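Local atomic coordinates of purine nucleosidase, (IunH-1) (PDB entry 3T8J), a protein that belongs to the nucleosidase clan and is an alpha/beta protein built around a mixed central sheet, with a sodium ion bound in this model. Residues A[123-128]-A[169-174]. Residues are numbered along the deposited sequence; the frame is centred on the assembly and turned at random.
Sequences PLTNLA and PDAAKI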
loop_
_atom_site.group_PDB
_atom_site.type_symbol
_atom_site.label_atom_id
_atom_site.label_comp_id
_atom_site.label_asym_id
_atom_site.label_seq_id
_atom_site.Cartn_x
_atom_site.Cartn_y
_atom_site.Cartn_z
ATOM N N PRO A 123 -4.036 8.357 -22.109
ATOM C CA PRO A 123 -4.538 7.538 -20.992
ATOM C C PRO A 123 -5.606 6.513 -21.453
ATOM O O PRO A 123 -6.337 6.764 -22.400
ATOM C CB PRO A 123 -5.082 8.576 -20.012
ATOM C CG PRO A 123 -4.260 9.803 -20.295
ATOM C CD PRO A 123 -4.120 9.790 -21.788
ATOM N N LEU A 124 -5.678 5.362 -20.788
ATOM C CA LEU A 124 -6.382 4.202 -21.320
ATOM C C LEU A 124 -7.858 4.042 -20.877
ATOM O O LEU A 124 -8.507 3.003 -21.073
ATOM C CB LEU A 124 -5.550 2.949 -21.004
ATOM C CG LEU A 124 -4.227 2.824 -21.780
ATOM C CD1 LEU A 124 -3.284 1.757 -21.155
ATOM C CD2 LEU A 124 -4.439 2.459 -23.235
ATOM N N THR A 125 -8.418 5.110 -20.323
ATOM C CA THR A 125 -9.752 5.076 -19.734
ATOM C C THR A 125 -10.852 4.603 -20.702
ATOM O O THR A 125 -11.716 3.834 -20.299
ATOM C CB THR A 125 -10.095 6.460 -19.100
ATOM O OG1 THR A 125 -8.956 6.923 -18.364
ATOM C CG2 THR A 125 -11.299 6.316 -18.178
ATOM N N ASN A 126 -10.865 5.093 -21.945
ATOM C CA ASN A 126 -11.931 4.708 -22.883
ATOM C C ASN A 126 -11.846 3.239 -23.266
ATOM O O ASN A 126 -12.875 2.570 -23.370
ATOM C CB ASN A 126 -11.910 5.552 -24.157
ATOM C CG ASN A 126 -12.332 6.973 -23.922
ATOM O OD1 ASN A 126 -13.137 7.239 -23.052
ATOM N ND2 ASN A 126 -11.795 7.896 -24.730
ATOM N N LEU A 127 -10.619 2.752 -23.513
ATOM C CA LEU A 127 -10.469 1.322 -23.887
ATOM C C LEU A 127 -10.852 0.441 -22.715
ATOM O O LEU A 127 -11.460 -0.634 -22.917
ATOM C CB LEU A 127 -9.061 1.027 -24.409
ATOM C CG LEU A 127 -8.790 -0.402 -24.896
ATOM C CD1 LEU A 127 -9.680 -0.723 -26.079
ATOM C CD2 LEU A 127 -7.316 -0.547 -25.289
ATOM N N ALA A 128 -10.473 0.807 -21.493
ATOM C CA ALA A 128 -10.870 0.056 -20.313
ATOM C C ALA A 128 -12.381 0.010 -20.154
ATOM O O ALA A 128 -12.932 -1.060 -19.893
ATOM C CB ALA A 128 -10.210 0.625 -19.035
ATOM N N PRO A 169 -4.035 4.685 -13.878
ATOM C CA PRO A 169 -3.320 3.389 -13.794
ATOM C C PRO A 169 -4.267 2.240 -13.590
ATOM O O PRO A 169 -3.918 1.092 -13.886
ATOM C CB PRO A 169 -2.385 3.588 -12.605
ATOM C CG PRO A 169 -3.086 4.579 -11.748
ATOM C CD PRO A 169 -3.824 5.517 -12.676
ATOM N N ASP A 170 -5.477 2.528 -13.107
ATOM C CA ASP A 170 -6.516 1.487 -12.998
ATOM C C ASP A 170 -6.956 1.045 -14.386
ATOM O O ASP A 170 -7.033 -0.155 -14.690
ATOM C CB ASP A 170 -7.659 2.043 -12.145
ATOM C CG ASP A 170 -7.164 2.413 -10.768
ATOM O OD1 ASP A 170 -6.823 1.508 -9.995
ATOM O OD2 ASP A 170 -7.019 3.630 -10.477
ATOM N N ALA A 171 -7.244 2.006 -15.259
ATOM C CA ALA A 171 -7.558 1.703 -16.650
ATOM C C ALA A 171 -6.407 0.923 -17.307
ATOM O O ALA A 171 -6.657 -0.048 -18.040
ATOM C CB ALA A 171 -7.883 3.008 -17.462
ATOM N N ALA A 172 -5.163 1.327 -17.065
ATOM C CA ALA A 172 -4.000 0.643 -17.654
ATOM C C ALA A 172 -3.942 -0.788 -17.171
ATOM O O ALA A 172 -3.675 -1.689 -17.952
ATOM C CB ALA A 172 -2.688 1.387 -17.319
ATOM N N LYS A 173 -4.155 -0.986 -15.880
ATOM C CA LYS A 173 -4.089 -2.351 -15.315
ATOM C C LYS A 173 -5.150 -3.222 -15.970
ATOM O O LYS A 173 -4.873 -4.395 -16.351
ATOM C CB LYS A 173 -4.266 -2.321 -13.792
ATOM C CG LYS A 173 -3.980 -3.663 -13.104
ATOM C CD LYS A 173 -3.766 -3.456 -11.573
ATOM C CE LYS A 173 -2.973 -4.555 -10.902
ATOM N NZ LYS A 173 -1.485 -4.548 -11.127
ATOM N N ILE A 174 -6.363 -2.704 -16.134
ATOM C CA ILE A 174 -7.437 -3.450 -16.818
ATOM C C ILE A 174 -7.026 -3.837 -18.246
ATOM O O ILE A 174 -7.174 -4.990 -18.666
ATOM C CB ILE A 174 -8.750 -2.617 -16.830
ATOM C CG1 ILE A 174 -9.309 -2.547 -15.416
ATOM C CG2 ILE A 174 -9.790 -3.222 -17.803
ATOM C CD1 ILE A 174 -10.360 -1.393 -15.260
#
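Thr-125 and Ala-171 bring the two backbones closest, with their CA atoms 5.1 Å apart. Each lies in the first turn or so of a helix of the alpha/beta fold. Helix 125-133 follows strand 116-120, and helix 169-177 leads toward strand 182-185. Segment 123-128 directly follows the sodium ligands Ile-121 and Ser-122, and the Leu-124 side chain is about 10 Å from the ion. Leu-124 is the N-cap residue, and its O accepts from Ala-128 N at 3.0 Å. No hydrogen bond joins the two segments, and the contact is buried and apolar. Ala-171 is central to it. Its methyl presses on the peptide link at the helix start, with CB 3.6 Å from both Leu-124 C and Thr-125 N. Ala-128 sets its CB 3.7 Å from CB of Ala-171, and the same methyl meets CG2 of Ile-174. Alanines at 128 and 171 are consistent with this close approach. Thr-125 OG1 hydrogen-bonds to Glu-35 and to Asp-168 OD2, while Asp-168 OD1 accepts from Ala-171 N, so one carboxylate links both helix starts. Ile-165 of helix 163-167 packs against Leu-124 and Ala-172, and Leu-68 of the second subunit packs on Ile-174. Leu-124 extends across to Ala-172. With CG anti to the carbonyl carbon (chi1 -70°) and chi2 extended at 165°, Leu-124 CD1 comes to 3.7 Å from Ala-172 CA.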